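Local structure of putative lipoprotein LppA (Mycobacterium tuberculosis, 2V7S) at residues A[72-77]-A[137-141]; A[84-89]-A[118-124]; A[110-116]-A[184-190]. The protein is a putative membrane-attached lipoprotein confined to pathogenic mycobacteria, whose molecular function is unknown. One frame throughout, in Å; residues are numbered along the deposited sequence.

Contact 1 (A[72-77]-A[137-141]); sequences IIADRV and IVREE
Segments 72-77 and 137-141 run in roughly opposite directions, their helix axes 145° apart and 9.8 Å at closest approach, with Ile73 and Val138 nearest in register. This is an antiparallel helix-helix pair, helix 59-80 against helix 128-143, lying on the same six-stranded antiparallel sheet. The seam is apolar toward the sheet and charged along its other side. Next to the sheet, CG2 of Ile73 meets CG2 of Val138 at 3.9 Å, and both side chains also rest on Phe171 of strand 169-175. Ile137 fills the middle: its CD1 reaches past the Arg76 carbonyl to Val77, 4.0 Å from CG2 of Val77, while its CG2 branch packs against CB of Arg76. Ile73 and Glu141 run alongside one another, pointing opposite ways, CG1 of Ile73 lying 3.5 Å from CG of Glu141, so the aliphatic part of the acid belongs to the apolar packing. Its carboxylate turns back through a bend at chi2 (-66°) toward Arg76, and its other oxygen, OE1, pairs with Lys144. Arg76, bent at chi3, carries the salt-bridge network. Its guanidinium lies with one face over CG2 of Ile137 and presents its edge to two acids, which should fix its rotation. The Glu140 carboxylate is nearly coplanar with it, whereas that of Glu141 stands steeply across, 77° away. NH2 serves both acids, meeting OE2 of Glu141 at 2.9 Å from the anti side, tilted from the carboxylate plane; Glu140 OE1 takes two bonds, from Arg76 NH2 at 2.9 Å and Arg76 NH1 at 3.0 Å.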
loop_
_atom_site.group_PDB
_atom_site.type_symbol
_atom_site.label_atom_id
_atom_site.label_comp_id
_atom_site.label_asym_id
_atom_site.label_seq_id
_atom_site.Cartn_x
_atom_site.Cartn_y
_atom_site.Cartn_z
ATOM N N ILE A 72 -0.706 13.703 -34.493
ATOM C CA ILE A 72 0.551 14.309 -34.928
ATOM C C ILE A 72 1.499 13.259 -35.509
ATOM O O ILE A 72 2.126 13.491 -36.571
ATOM C CB ILE A 72 1.221 15.078 -33.774
ATOM C CG1 ILE A 72 0.449 16.383 -33.529
ATOM C CG2 ILE A 72 2.722 15.421 -34.088
ATOM C CD1 ILE A 72 0.780 17.025 -32.181
ATOM N N ILE A 73 1.652 12.149 -34.791
ATOM C CA ILE A 73 2.546 11.072 -35.237
ATOM C C ILE A 73 2.048 10.504 -36.581
ATOM O O ILE A 73 2.833 10.322 -37.519
ATOM C CB ILE A 73 2.652 9.930 -34.178
ATOM C CG1 ILE A 73 3.457 10.404 -32.945
ATOM C CG2 ILE A 73 3.337 8.646 -34.800
ATOM C CD1 ILE A 73 3.234 9.547 -31.690
ATOM N N ALA A 74 0.759 10.175 -36.628
ATOM C CA ALA A 74 0.159 9.551 -37.808
ATOM C C ALA A 74 0.311 10.476 -39.023
ATOM O O ALA A 74 0.626 10.005 -40.114
ATOM C CB ALA A 74 -1.324 9.225 -37.522
ATOM N N ASP A 75 0.082 11.775 -38.835
ATOM C CA ASP A 75 0.236 12.776 -39.910
ATOM C C ASP A 75 1.665 12.872 -40.423
ATOM O O ASP A 75 1.878 12.857 -41.620
ATOM C CB ASP A 75 -0.256 14.173 -39.488
ATOM C CG ASP A 75 -1.754 14.310 -39.629
ATOM O OD1 ASP A 75 -2.338 13.570 -40.431
ATOM O OD2 ASP A 75 -2.358 15.157 -38.965
ATOM N N ARG A 76 2.620 12.938 -39.520
ATOM C CA ARG A 76 4.042 13.003 -39.839
ATOM C C ARG A 76 4.466 11.680 -40.536
ATOM O O ARG A 76 5.239 11.686 -41.493
ATOM C CB ARG A 76 4.839 13.197 -38.530
ATOM C CG ARG A 76 4.798 14.647 -37.899
ATOM C CD ARG A 76 5.853 14.748 -36.802
ATOM N NE ARG A 76 7.155 14.638 -37.464
ATOM C CZ ARG A 76 8.302 14.304 -36.897
ATOM N NH1 ARG A 76 9.391 14.236 -37.652
ATOM N NH2 ARG A 76 8.370 14.042 -35.602
ATOM N N VAL A 77 3.926 10.559 -40.061
ATOM C CA VAL A 77 4.243 9.260 -40.677
ATOM C C VAL A 77 3.737 9.220 -42.108
ATOM O O VAL A 77 4.475 8.873 -43.027
ATOM C CB VAL A 77 3.727 8.044 -39.853
ATOM C CG1 VAL A 77 3.868 6.758 -40.675
ATOM C CG2 VAL A 77 4.538 7.920 -38.568
ATOM N N ILE A 137 9.928 8.482 -36.145
ATOM C CA ILE A 137 8.971 9.533 -35.847
ATOM C C ILE A 137 8.298 9.270 -34.499
ATOM O O ILE A 137 8.175 10.183 -33.683
ATOM C CB ILE A 137 7.934 9.707 -36.992
ATOM C CG1 ILE A 137 8.624 10.273 -38.234
ATOM C CG2 ILE A 137 6.805 10.639 -36.559
ATOM C CD1 ILE A 137 7.892 9.906 -39.564
ATOM N N VAL A 138 7.902 8.018 -34.254
ATOM C CA VAL A 138 7.315 7.645 -32.942
ATOM C C VAL A 138 8.320 7.961 -31.835
ATOM O O VAL A 138 7.966 8.556 -30.807
ATOM C CB VAL A 138 6.877 6.139 -32.863
ATOM C CG1 VAL A 138 6.351 5.785 -31.478
ATOM C CG2 VAL A 138 5.804 5.802 -33.901
ATOM N N ARG A 139 9.582 7.571 -32.054
ATOM C CA ARG A 139 10.630 7.853 -31.086
ATOM C C ARG A 139 10.756 9.331 -30.770
ATOM O O ARG A 139 10.846 9.686 -29.606
ATOM C CB ARG A 139 11.974 7.310 -31.563
ATOM C CG ARG A 139 13.105 7.483 -30.546
ATOM C CD ARG A 139 14.456 7.158 -31.156
ATOM N NE ARG A 139 14.848 8.132 -32.168
ATOM C CZ ARG A 139 15.224 9.382 -31.899
ATOM N NH1 ARG A 139 15.575 10.190 -32.890
ATOM N NH2 ARG A 139 15.235 9.831 -30.641
ATOM N N GLU A 140 10.775 10.177 -31.796
ATOM C CA GLU A 140 10.876 11.623 -31.595
ATOM C C GLU A 140 9.746 12.176 -30.750
ATOM O O GLU A 140 9.990 12.997 -29.853
ATOM C CB GLU A 140 10.928 12.347 -32.930
ATOM C CG GLU A 140 12.270 12.236 -33.633
ATOM C CD GLU A 140 12.260 12.881 -34.990
ATOM O OE1 GLU A 140 11.186 13.374 -35.418
ATOM O OE2 GLU A 140 13.330 12.906 -35.626
ATOM N N GLU A 141 8.518 11.716 -31.004
ATOM C CA GLU A 141 7.357 12.249 -30.276
ATOM C C GLU A 141 7.280 11.667 -28.879
ATOM O O GLU A 141 7.018 12.401 -27.914
ATOM C CB GLU A 141 6.049 12.021 -31.046
ATOM C CG GLU A 141 6.039 12.647 -32.478
ATOM C CD GLU A 141 6.089 14.183 -32.504
ATOM O OE1 GLU A 141 5.734 14.825 -31.504
ATOM O OE2 GLU A 141 6.451 14.760 -33.554
#

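Contact 2 (A[84-89]-A[118-124]); sequences QTWKFD and NSVMFGA. With GOL (glycerol), chain B.
Trp86 and Phe88 stand on the same face as Val120 and Phe122, and their rings are turned by different first torsions. Trp86 holds CG between its backbone N and carbonyl carbon (chi1 70°), which swings the indole along the strand until CZ3 sits 3.6 Å above the centre of the Phe88 ring; an edge of the indole thus meets a face of the phenyl. CE3 of Trp86 also touches CG1 of Val120, whose CG2 lies 3.7 Å from CE2 of Phe88, so the two valine branches are shared between the aromatic rings. The Phe88 and Asn118 side chains cross at about a right angle, with CD2 of Phe88 3.5 Å from CB of Asn118. CB of Trp86 rests against CD2 of Phe122, and CG1 of Val120 lies over the rim of one Phe122 face. Helix 59-80 packs on this Trp86/Phe88/Val120/Phe122 face of the sheet, and its Asp75 accepts the indole N-H. Beneath the side chains runs an antiparallel pairing of edge strand 86-88 with strand 120-122 in the six-stranded sheet. Lys87 and Met121 form its hydrogen-bonded pair, the amide of Met121 meeting the Lys87 carbonyl oxygen at 2.8 Å. Asp89 N to Ser119 O and Gly123 N to Thr85 O extend the pairing at either end. The opposite face carries Lys87 and selenomethionine Met121. Bent at chi2 and chi3, Met121 brings CE to 4.0 Å from OD2 of Asp89, whose OD1 accepts from the Asp91 amide. A glycerol, probably from the crystallisation liquor, lies beside extended Lys87 and donates from O2 to Met121 O at 2.9 Å.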
loop_
_atom_site.group_PDB
_atom_site.type_symbol
_atom_site.label_atom_id
_atom_site.label_comp_id
_atom_site.label_asym_id
_atom_site.label_seq_id
_atom_site.Cartn_x
_atom_site.Cartn_y
_atom_site.Cartn_z
ATOM N N GLN A 84 1.088 6.525 -47.862
ATOM C CA GLN A 84 0.544 6.075 -46.575
ATOM C C GLN A 84 -0.642 6.946 -46.134
ATOM O O GLN A 84 -0.663 8.160 -46.342
ATOM C CB GLN A 84 1.616 5.929 -45.480
ATOM C CG GLN A 84 1.134 5.277 -44.130
ATOM C CD GLN A 84 0.679 3.820 -44.251
ATOM O OE1 GLN A 84 1.434 2.892 -43.977
ATOM N NE2 GLN A 84 -0.570 3.622 -44.607
ATOM N N THR A 85 -1.657 6.293 -45.587
ATOM C CA THR A 85 -2.837 6.970 -45.067
ATOM C C THR A 85 -3.144 6.428 -43.644
ATOM O O THR A 85 -2.579 5.415 -43.213
ATOM C CB THR A 85 -4.068 6.699 -45.973
ATOM O OG1 THR A 85 -4.321 5.289 -46.039
ATOM C CG2 THR A 85 -3.861 7.252 -47.408
ATOM N N TRP A 86 -4.042 7.095 -42.937
ATOM C CA TRP A 86 -4.445 6.650 -41.609
ATOM C C TRP A 86 -5.838 7.139 -41.272
ATOM O O TRP A 86 -6.363 8.055 -41.906
ATOM C CB TRP A 86 -3.456 7.120 -40.532
ATOM C CG TRP A 86 -3.472 8.605 -40.272
ATOM C CD1 TRP A 86 -2.801 9.576 -40.970
ATOM C CD2 TRP A 86 -4.211 9.281 -39.254
ATOM N NE1 TRP A 86 -3.069 10.818 -40.427
ATOM C CE2 TRP A 86 -3.944 10.666 -39.385
ATOM C CE3 TRP A 86 -5.071 8.850 -38.242
ATOM C CZ2 TRP A 86 -4.496 11.637 -38.519
ATOM C CZ3 TRP A 86 -5.643 9.811 -37.376
ATOM C CH2 TRP A 86 -5.329 11.193 -37.520
ATOM N N LYS A 87 -6.429 6.503 -40.265
ATOM C CA LYS A 87 -7.657 7.005 -39.634
ATOM C C LYS A 87 -7.644 6.554 -38.172
ATOM O O LYS A 87 -6.950 5.585 -37.821
ATOM C CB LYS A 87 -8.897 6.438 -40.340
ATOM C CG LYS A 87 -9.053 4.915 -40.216
ATOM C CD LYS A 87 -10.274 4.386 -41.009
ATOM C CE LYS A 87 -10.598 2.950 -40.624
ATOM N NZ LYS A 87 -12.024 2.525 -41.049
ATOM N N PHE A 88 -8.406 7.251 -37.332
ATOM C CA PHE A 88 -8.755 6.721 -36.055
ATOM C C PHE A 88 -9.667 5.545 -36.287
ATOM O O PHE A 88 -10.559 5.593 -37.105
ATOM C CB PHE A 88 -9.412 7.774 -35.169
ATOM C CG PHE A 88 -8.442 8.774 -34.661
ATOM C CD1 PHE A 88 -8.557 10.113 -35.011
ATOM C CD2 PHE A 88 -7.385 8.364 -33.850
ATOM C CE1 PHE A 88 -7.606 11.061 -34.527
ATOM C CE2 PHE A 88 -6.453 9.269 -33.362
ATOM C CZ PHE A 88 -6.561 10.626 -33.714
ATOM N N ASP A 89 -9.410 4.458 -35.584
ATOM C CA ASP A 89 -10.220 3.257 -35.709
ATOM C C ASP A 89 -11.661 3.637 -35.388
ATOM O O ASP A 89 -11.935 4.217 -34.356
ATOM C CB ASP A 89 -9.693 2.236 -34.711
ATOM C CG ASP A 89 -10.255 0.838 -34.906
ATOM O OD1 ASP A 89 -11.385 0.638 -35.427
ATOM O OD2 ASP A 89 -9.521 -0.085 -34.494
ATOM N N ASN A 118 -7.053 7.497 -28.797
ATOM C CA ASN A 118 -7.856 6.802 -29.830
ATOM C C ASN A 118 -6.878 6.026 -30.726
ATOM O O ASN A 118 -5.891 6.605 -31.196
ATOM C CB ASN A 118 -8.660 7.784 -30.686
ATOM C CG ASN A 118 -9.698 8.568 -29.893
ATOM O OD1 ASN A 118 -9.887 8.376 -28.700
ATOM N ND2 ASN A 118 -10.362 9.476 -30.568
ATOM N N SER A 119 -7.144 4.736 -30.925
ATOM C CA SER A 119 -6.334 3.875 -31.791
ATOM C C SER A 119 -6.266 4.396 -33.243
ATOM O O SER A 119 -7.260 4.836 -33.802
ATOM C CB SER A 119 -6.884 2.450 -31.828
ATOM O OG SER A 119 -7.083 1.942 -30.509
ATOM N N VAL A 120 -5.072 4.326 -33.821
ATOM C CA VAL A 120 -4.796 4.787 -35.166
ATOM C C VAL A 120 -4.604 3.532 -36.018
ATOM O O VAL A 120 -3.863 2.632 -35.606
ATOM C CB VAL A 120 -3.532 5.658 -35.211
ATOM C CG1 VAL A 120 -3.007 5.763 -36.656
ATOM C CG2 VAL A 120 -3.810 7.097 -34.645
HETATM N N MSE A 121 -5.292 3.462 -37.169
HETATM C CA MSE A 121 -5.115 2.365 -38.129
HETATM C C MSE A 121 -4.480 2.899 -39.420
HETATM O O MSE A 121 -5.042 3.818 -40.029
HETATM C CB MSE A 121 -6.487 1.830 -38.509
HETATM C CG MSE A 121 -6.430 0.765 -39.598
HETATM SE SE MSE A 121 -5.875 -0.910 -38.795
HETATM C CE MSE A 121 -7.536 -1.222 -37.730
ATOM N N PHE A 122 -3.369 2.316 -39.881
ATOM C CA PHE A 122 -2.748 2.812 -41.130
ATOM C C PHE A 122 -3.373 2.064 -42.318
ATOM O O PHE A 122 -3.866 0.962 -42.153
ATOM C CB PHE A 122 -1.215 2.680 -41.119
ATOM C CG PHE A 122 -0.542 3.603 -40.112
ATOM C CD1 PHE A 122 -0.208 3.131 -38.847
ATOM C CD2 PHE A 122 -0.262 4.925 -40.442
ATOM C CE1 PHE A 122 0.397 3.987 -37.898
ATOM C CE2 PHE A 122 0.329 5.815 -39.486
ATOM C CZ PHE A 122 0.673 5.293 -38.220
ATOM N N GLY A 123 -3.408 2.705 -43.478
ATOM C CA GLY A 123 -4.057 2.142 -44.663
ATOM C C GLY A 123 -3.240 1.002 -45.238
ATOM O O GLY A 123 -3.776 -0.092 -45.549
ATOM N N ALA A 124 -1.948 1.252 -45.391
ATOM C CA ALA A 124 -1.027 0.277 -45.989
ATOM C C ALA A 124 -0.096 -0.304 -44.934
ATOM O O ALA A 124 0.154 0.343 -43.881
ATOM C CB ALA A 124 -0.205 0.936 -47.095
HETATM C C1 GOL B . -7.599 1.918 -44.071
HETATM O O1 GOL B . -7.155 0.881 -43.208
HETATM C C2 GOL B . -7.064 3.252 -43.566
HETATM O O2 GOL B . -6.908 3.202 -42.171
HETATM C C3 GOL B . -7.963 4.407 -43.984
HETATM O O3 GOL B . -7.201 5.346 -44.703
HETATM O O HOH W 1 -10.273 5.368 -32.615
#

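Contact 3 (A[110-116]-A[184-190]); sequences DIARRPI and TGDCFLL
The carbonyl oxygen of Pro115 takes the shortest hydrogen bond of this contact, from the amide of Gly185 at 2.7 Å, and CA of Thr184 adds a CA-H...O contact to the same oxygen. Across the pair, the carbonyl of Gly185 receives Arg114: a bend at chi3 (69°) folds the chain back so that NE reaches Gly185 O at 2.9 Å. That bond is bent at the hydrogen (135°) and lies 30° out of the guanidinium plane, although it approaches nearly along the C=O direction. Thr184 sets CG2 3.6 Å over the centre of one guanidinium face, and NH2 is held beyond by Gly168 O. Farther along, strands 112-114 and 188-189 pair antiparallel in a three-stranded sheet, with reciprocal backbone bonds between Arg113 and Phe188; a one-residue shift separates this pairing from the bridge of Ile116 with Thr184. Ala112 and Leu189 share one face of the sheet, Arg113 and Phe188 the other. CB of Ala112 packs 3.4 Å from SG of Cys187, which forms the disulfide with Cys104, and Ile111 CG2 meets Leu189 CD2. Helix 37-53 lies against Ile111, Cys187 and Leu189. CD of Pro115 meets CD1 of Phe188 at 3.7 Å; CD of Arg113 lies 4.0 Å from CD2 of Leu190. The Asp186 carboxylate pairs with Lys56 and with Thr37 of the second subunit. Arg114 CA makes a CA-H...O contact with Asp186 O, and Pro115 CD lies close. This oxygen is buried without a hydrogen-bond partner, probably at some cost, while the neighbouring Gly185 N and O are both bonded.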
loop_
_atom_site.group_PDB
_atom_site.type_symbol
_atom_site.label_atom_id
_atom_site.label_comp_id
_atom_site.label_asym_id
_atom_site.label_seq_id
_atom_site.Cartn_x
_atom_site.Cartn_y
_atom_site.Cartn_z
ATOM N N ASP A 110 -11.946 4.005 -10.186
ATOM C CA ASP A 110 -12.858 5.095 -9.790
ATOM C C ASP A 110 -12.101 6.348 -9.312
ATOM O O ASP A 110 -12.699 7.406 -9.019
ATOM C CB ASP A 110 -13.786 4.613 -8.678
ATOM C CG ASP A 110 -13.025 4.224 -7.431
ATOM O OD1 ASP A 110 -12.057 3.415 -7.544
ATOM O OD2 ASP A 110 -13.384 4.727 -6.330
ATOM N N ILE A 111 -10.795 6.210 -9.202
ATOM C CA ILE A 111 -9.936 7.294 -8.730
ATOM C C ILE A 111 -9.014 7.843 -9.816
ATOM O O ILE A 111 -8.904 9.049 -9.976
ATOM C CB ILE A 111 -9.079 6.813 -7.530
ATOM C CG1 ILE A 111 -10.000 6.436 -6.363
ATOM C CG2 ILE A 111 -8.068 7.887 -7.106
ATOM C CD1 ILE A 111 -9.378 5.481 -5.360
ATOM N N ALA A 112 -8.285 6.950 -10.486
ATOM C CA ALA A 112 -7.311 7.347 -11.489
ATOM C C ALA A 112 -7.252 6.273 -12.584
ATOM O O ALA A 112 -7.566 5.121 -12.316
ATOM C CB ALA A 112 -5.960 7.503 -10.880
ATOM N N ARG A 113 -6.920 6.680 -13.807
ATOM C CA ARG A 113 -6.756 5.750 -14.947
ATOM C C ARG A 113 -5.610 6.248 -15.794
ATOM O O ARG A 113 -5.229 7.427 -15.713
ATOM C CB ARG A 113 -8.027 5.679 -15.806
ATOM C CG ARG A 113 -9.208 5.026 -15.094
ATOM C CD ARG A 113 -10.503 5.153 -15.891
ATOM N NE ARG A 113 -11.647 4.876 -15.034
ATOM C CZ ARG A 113 -12.845 4.479 -15.457
ATOM N NH1 ARG A 113 -13.073 4.292 -16.760
ATOM N NH2 ARG A 113 -13.810 4.239 -14.572
ATOM N N ARG A 114 -5.088 5.345 -16.628
ATOM C CA ARG A 114 -4.063 5.678 -17.598
ATOM C C ARG A 114 -4.800 5.891 -18.931
ATOM O O ARG A 114 -5.543 4.979 -19.385
ATOM C CB ARG A 114 -3.067 4.503 -17.706
ATOM C CG ARG A 114 -2.248 4.235 -16.413
ATOM C CD ARG A 114 -1.304 3.020 -16.646
ATOM N NE ARG A 114 -0.210 3.313 -17.599
ATOM C CZ ARG A 114 0.399 2.396 -18.374
ATOM N NH1 ARG A 114 0.027 1.115 -18.338
ATOM N NH2 ARG A 114 1.376 2.752 -19.215
ATOM N N PRO A 115 -4.656 7.098 -19.538
ATOM C CA PRO A 115 -5.360 7.327 -20.807
ATOM C C PRO A 115 -4.808 6.455 -21.923
ATOM O O PRO A 115 -3.631 6.118 -21.912
ATOM C CB PRO A 115 -5.096 8.793 -21.113
ATOM C CG PRO A 115 -3.938 9.211 -20.254
ATOM C CD PRO A 115 -3.897 8.279 -19.081
ATOM N N ILE A 116 -5.691 6.083 -22.851
ATOM C CA ILE A 116 -5.314 5.373 -24.059
ATOM C C ILE A 116 -5.778 6.285 -25.191
ATOM O O ILE A 116 -6.967 6.677 -25.288
ATOM C CB ILE A 116 -6.035 4.016 -24.159
ATOM C CG1 ILE A 116 -5.629 3.067 -23.004
ATOM C CG2 ILE A 116 -5.822 3.390 -25.573
ATOM C CD1 ILE A 116 -6.512 1.812 -22.932
ATOM N N THR A 184 -0.486 4.623 -24.567
ATOM C CA THR A 184 -1.071 4.634 -23.243
ATOM C C THR A 184 -0.255 5.612 -22.426
ATOM O O THR A 184 0.978 5.658 -22.542
ATOM C CB THR A 184 -0.994 3.230 -22.610
ATOM O OG1 THR A 184 -1.702 2.330 -23.459
ATOM C CG2 THR A 184 -1.667 3.203 -21.241
ATOM N N GLY A 185 -0.940 6.398 -21.618
ATOM C CA GLY A 185 -0.231 7.410 -20.828
ATOM C C GLY A 185 0.037 6.966 -19.405
ATOM O O GLY A 185 -0.250 5.848 -19.000
ATOM N N ASP A 186 0.628 7.879 -18.644
ATOM C CA ASP A 186 0.858 7.693 -17.250
ATOM C C ASP A 186 -0.513 7.748 -16.554
ATOM O O ASP A 186 -1.521 8.016 -17.212
ATOM C CB ASP A 186 1.780 8.831 -16.790
ATOM C CG ASP A 186 2.282 8.658 -15.380
ATOM O OD1 ASP A 186 2.232 7.553 -14.847
ATOM O OD2 ASP A 186 2.779 9.646 -14.824
ATOM N N CYS A 187 -0.529 7.486 -15.241
ATOM C CA CYS A 187 -1.722 7.478 -14.420
ATOM C C CYS A 187 -2.128 8.925 -14.111
ATOM O O CYS A 187 -1.259 9.754 -13.783
ATOM C CB CYS A 187 -1.447 6.680 -13.104
ATOM S SG CYS A 187 -2.890 6.576 -12.015
ATOM N N PHE A 188 -3.416 9.251 -14.254
ATOM C CA PHE A 188 -3.909 10.608 -13.888
ATOM C C PHE A 188 -5.183 10.419 -13.109
ATOM O O PHE A 188 -5.931 9.532 -13.412
ATOM C CB PHE A 188 -4.254 11.478 -15.128
ATOM C CG PHE A 188 -3.061 11.849 -15.979
ATOM C CD1 PHE A 188 -2.510 10.916 -16.864
ATOM C CD2 PHE A 188 -2.477 13.119 -15.888
ATOM C CE1 PHE A 188 -1.369 11.231 -17.639
ATOM C CE2 PHE A 188 -1.346 13.463 -16.691
ATOM C CZ PHE A 188 -0.808 12.489 -17.576
ATOM N N LEU A 189 -5.410 11.264 -12.108
ATOM C CA LEU A 189 -6.681 11.333 -11.400
ATOM C C LEU A 189 -7.791 11.735 -12.346
ATOM O O LEU A 189 -7.624 12.625 -13.185
ATOM C CB LEU A 189 -6.587 12.395 -10.271
ATOM C CG LEU A 189 -5.509 12.265 -9.180
ATOM C CD1 LEU A 189 -5.569 13.406 -8.149
ATOM C CD2 LEU A 189 -5.757 10.924 -8.461
ATOM N N LEU A 190 -8.955 11.109 -12.188
ATOM C CA LEU A 190 -10.140 11.546 -12.882
ATOM C C LEU A 190 -10.502 12.981 -12.466
ATOM O O LEU A 190 -10.272 13.361 -11.324
ATOM C CB LEU A 190 -11.292 10.596 -12.501
ATOM C CG LEU A 190 -11.069 9.093 -12.784
ATOM C CD1 LEU A 190 -12.244 8.244 -12.262
ATOM C CD2 LEU A 190 -10.879 8.841 -14.289
#

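From the N terminus, helix 59-80 supplies 72-77 before the chain enters edge strand 86-88. Contact 2 closes the first loop when 118-124 returns alongside 84-89. Contact 1 closes a wider loop that contains it, as strand 120-122 leads into helix 128-143. The two adjoin: the helix pair and the edge of the six-stranded sheet meet where Asp75 and Ala74 touch Trp86. Contact 3 starts within both loops, at 110-116, and ends beyond them at 184-190, so it crosses each. Its centre lies about 23 Å from that of contact 1, and it ties the small three-stranded sheet to the end of strand 179-184.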